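Local coordinates for protein Hpy188I (PDB 3OQG) that cuts specific DNA sequences as a restriction endonuclease of the GIY-YIG nuclease family, at residues 45-50 with 54-59. Numbering follows the deposited sequence.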
ATOM      1  N   CYS A  45      -6.624 -15.246  15.661  1.00 17.07           N
ATOM      2  CA  CYS A  45      -5.402 -15.338  16.448  1.00 16.12           C
ATOM      3  C   CYS A  45      -5.419 -14.232  17.483  1.00 16.36           C
ATOM      4  O   CYS A  45      -6.352 -13.421  17.525  1.00 16.99           O
ATOM      5  CB  CYS A  45      -4.159 -15.195  15.555  1.00 16.71           C
ATOM      6  SG  CYS A  45      -3.973 -13.635  14.675  1.00 17.62           S
ATOM      7  N   GLU A  46      -4.398 -14.213  18.319  1.00 16.50           N
ATOM      8  CA  GLU A  46      -4.173 -13.121  19.246  1.00 16.17           C
ATOM      9  C   GLU A  46      -2.783 -12.603  18.991  1.00 16.49           C
ATOM     10  O   GLU A  46      -1.880 -13.369  18.579  1.00 15.77           O
ATOM     11  CB  GLU A  46      -4.272 -13.583  20.696  1.00 17.36           C
ATOM     12  CG  GLU A  46      -5.652 -13.806  21.164  1.00 18.86           C
ATOM     13  CD  GLU A  46      -5.698 -14.451  22.505  1.00 21.03           C
ATOM     14  OE1 GLU A  46      -4.990 -15.487  22.689  1.00 20.24           O
ATOM     15  OE2 GLU A  46      -6.441 -13.932  23.373  1.00 23.32           O
ATOM     16  N   LEU A  47      -2.617 -11.310  19.249  1.00 15.87           N
ATOM     17  CA  LEU A  47      -1.311 -10.652  19.214  1.00 16.68           C
ATOM     18  C   LEU A  47      -0.861 -10.357  20.647  1.00 17.13           C
ATOM     19  O   LEU A  47      -1.609  -9.767  21.439  1.00 16.86           O
ATOM     20  CB  LEU A  47      -1.374  -9.339  18.428  1.00 16.60           C
ATOM     21  CG  LEU A  47      -2.046  -9.418  17.043  1.00 16.41           C
ATOM     22  CD1 LEU A  47      -2.030  -8.064  16.313  1.00 19.10           C
ATOM     23  CD2 LEU A  47      -1.408 -10.543  16.208  1.00 17.84           C
ATOM     24  N   VAL A  48       0.356 -10.776  20.953  1.00 16.70           N
ATOM     25  CA  VAL A  48       0.919 -10.612  22.283  1.00 17.78           C
ATOM     26  C   VAL A  48       2.060  -9.601  22.263  1.00 18.36           C
ATOM     27  O   VAL A  48       3.097  -9.856  21.624  1.00 18.84           O
ATOM     28  CB  VAL A  48       1.467 -11.945  22.802  1.00 18.37           C
ATOM     29  CG1 VAL A  48       1.954 -11.761  24.222  1.00 18.79           C
ATOM     30  CG2 VAL A  48       0.411 -13.056  22.694  1.00 18.77           C
ATOM     31  N   PRO A  49       1.888  -8.441  22.938  1.00 18.98           N
ATOM     32  CA  PRO A  49       2.973  -7.466  22.959  1.00 19.34           C
ATOM     33  C   PRO A  49       4.182  -7.995  23.669  1.00 19.48           C
ATOM     34  O   PRO A  49       4.065  -8.630  24.738  1.00 20.05           O
ATOM     35  CB  PRO A  49       2.381  -6.291  23.758  1.00 20.14           C
ATOM     36  CG  PRO A  49       0.959  -6.448  23.597  1.00 20.87           C
ATOM     37  CD  PRO A  49       0.701  -7.902  23.631  1.00 19.80           C
ATOM     38  N   ASN A  50       5.332  -7.764  23.046  1.00 18.69           N
ATOM     39  CA  ASN A  50       6.605  -8.052  23.634  1.00 19.63           C
ATOM     40  C   ASN A  50       7.437  -6.762  23.635  1.00 19.93           C
ATOM     41  O   ASN A  50       8.149  -6.460  22.676  1.00 19.98           O
ATOM     42  CB  ASN A  50       7.292  -9.181  22.880  1.00 19.33           C
ATOM     43  CG  ASN A  50       8.562  -9.643  23.573  1.00 22.69           C
ATOM     44  OD1 ASN A  50       9.217  -8.863  24.298  1.00 22.61           O
ATOM     45  ND2 ASN A  50       8.955 -10.879  23.309  1.00 24.12           N
ATOM     46  N   GLU A  54      10.233  -5.065  21.218  1.00 17.14           N
ATOM     47  CA  GLU A  54       9.526  -4.046  20.409  1.00 16.81           C
ATOM     48  C   GLU A  54       8.793  -4.684  19.243  1.00 16.77           C
ATOM     49  O   GLU A  54       8.949  -4.288  18.087  1.00 16.43           O
ATOM     50  CB  GLU A  54      10.469  -2.944  19.919  1.00 17.38           C
ATOM     51  CG  GLU A  54       9.724  -1.693  19.427  1.00 15.98           C
ATOM     52  CD  GLU A  54      10.649  -0.585  19.000  1.00 17.72           C
ATOM     53  OE1 GLU A  54      11.890  -0.810  18.915  1.00 19.77           O
ATOM     54  OE2 GLU A  54      10.135   0.525  18.767  1.00 17.06           O
ATOM     55  N   LYS A  55       7.988  -5.689  19.564  1.00 16.02           N
ATOM     56  CA  LYS A  55       7.281  -6.426  18.537  1.00 15.75           C
ATOM     57  C   LYS A  55       6.062  -7.083  19.125  1.00 15.13           C
ATOM     58  O   LYS A  55       5.946  -7.232  20.347  1.00 16.23           O
ATOM     59  CB  LYS A  55       8.180  -7.510  17.910  1.00 16.19           C
ATOM     60  CG  LYS A  55       8.439  -8.686  18.806  1.00 18.17           C
ATOM     61  CD  LYS A  55       9.391  -9.695  18.179  1.00 21.57           C
ATOM     62  CE  LYS A  55       8.880 -10.319  16.872  1.00 24.01           C
ATOM     63  NZ  LYS A  55       9.812 -11.373  16.316  1.00 27.21           N
ATOM     64  N   LEU A  56       5.194  -7.524  18.226  1.00 15.35           N
ATOM     65  CA  LEU A  56       4.050  -8.359  18.523  1.00 16.11           C
ATOM     66  C   LEU A  56       4.277  -9.817  18.141  1.00 15.87           C
ATOM     67  O   LEU A  56       4.697 -10.129  17.027  1.00 16.41           O
ATOM     68  CB  LEU A  56       2.856  -7.876  17.737  1.00 15.11           C
ATOM     69  CG  LEU A  56       2.494  -6.404  17.940  1.00 17.30           C
ATOM     70  CD1 LEU A  56       1.600  -5.887  16.812  1.00 18.92           C
ATOM     71  CD2 LEU A  56       1.866  -6.220  19.296  1.00 19.78           C
ATOM     72  N   GLU A  57       3.972 -10.710  19.073  1.00 16.24           N
ATOM     73  CA  GLU A  57       4.031 -12.152  18.818  0.50 16.40           C
ATOM     74  C   GLU A  57       2.634 -12.623  18.475  1.00 16.29           C
ATOM     75  O   GLU A  57       1.676 -11.922  18.750  1.00 16.88           O
ATOM     76  CB  GLU A  57       4.534 -12.883  20.048  0.50 16.62           C
ATOM     77  CG  GLU A  57       5.938 -12.468  20.451  0.50 17.62           C
ATOM     78  CD  GLU A  57       6.326 -12.890  21.846  0.50 19.48           C
ATOM     79  OE1 GLU A  57       5.456 -13.297  22.648  0.50 21.30           O
ATOM     80  OE2 GLU A  57       7.517 -12.763  22.156  0.50 16.44           O
ATOM     81  N   ILE A  58       2.513 -13.804  17.869  1.00 16.06           N
ATOM     82  CA  ILE A  58       1.193 -14.315  17.447  1.00 16.00           C
ATOM     83  C   ILE A  58       0.871 -15.629  18.143  1.00 17.61           C
ATOM     84  O   ILE A  58       1.702 -16.574  18.148  1.00 16.86           O
ATOM     85  CB  ILE A  58       1.107 -14.551  15.912  1.00 16.57           C
ATOM     86  CG1 ILE A  58       1.275 -13.238  15.138  1.00 17.77           C
ATOM     87  CG2 ILE A  58      -0.217 -15.253  15.495  1.00 16.53           C
ATOM     88  CD1 ILE A  58       1.583 -13.449  13.669  1.00 19.19           C
ATOM     89  N   ASN A  59      -0.325 -15.686  18.721  1.00 17.62           N
ATOM     90  CA  ASN A  59      -0.912 -16.927  19.219  1.00 19.15           C
ATOM     91  C   ASN A  59      -1.905 -17.373  18.159  1.00 18.38           C
ATOM     92  O   ASN A  59      -2.958 -16.780  18.043  1.00 18.56           O
ATOM     93  CB  ASN A  59      -1.665 -16.708  20.529  1.00 19.92           C
ATOM     94  CG  ASN A  59      -2.518 -17.909  20.935  1.00 22.84           C
ATOM     95  OD1 ASN A  59      -2.089 -19.046  20.782  1.00 26.74           O
ATOM     96  ND2 ASN A  59      -3.697 -17.658  21.503  1.00 23.19           N
TER
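Val48 and Glu57 face each other midway along an antiparallel beta hairpin, their backbones joined by a reciprocal pair of hydrogen bonds, Val48 N to Glu57 O and Glu57 N to Val48 O. Matching pairs join Glu46 with Asn59 and Asn50 with Lys55. Near the turn, Glu54 and Lys55 both lie opposite Asn50, which makes a G1 beta bulge.

Glu57 suits the partly exposed face, being long enough to reach Asn50, the next residue of the neighbouring strand on the same face. In one of its two modelled conformers, OE2 of Glu57 lies 2.6 Å from Asn50 ND2, a hydrogen bond whose donor comes from above the carboxylate plane, 45° out of it. Asn50, short and able both to donate and to accept, uses OD1 to accept the backbone N of Leu53 within the turn.

The other face is apolar, as befits a sheet packed against helices. Leu47 CD2 meets Ile58 CG1 at 4.0 Å, the two side chains running alongside each other toward Val95 of helix 91-98. Leu56 sends CD2 to within 4.0 Å of Pro49 CA and packs on helix 113-125 through Leu119 and Leu122. Within the chain, strand 55-60 is an edge strand of the sheet, whereas Cys45 and Leu47 continue the backbone pairing into strand 129-134.

At the far end from the turn, Glu46 and Asn59 lie side by side. Glu46 CB rests 4.1 Å from Asn59 CB; beyond CG the chain is extended (chi2 171°), bringing CD to 3.9 Å from Asn59 ND2. At the tip the carboxylate serves two partners: Glu46 OE2 accepts a hydrogen bond from Gln130 NE2, and Glu46 OE1 receives Asn59 ND2 at 2.8 Å on its anti lone pair, with the carboxylate and amide planes 52° apart.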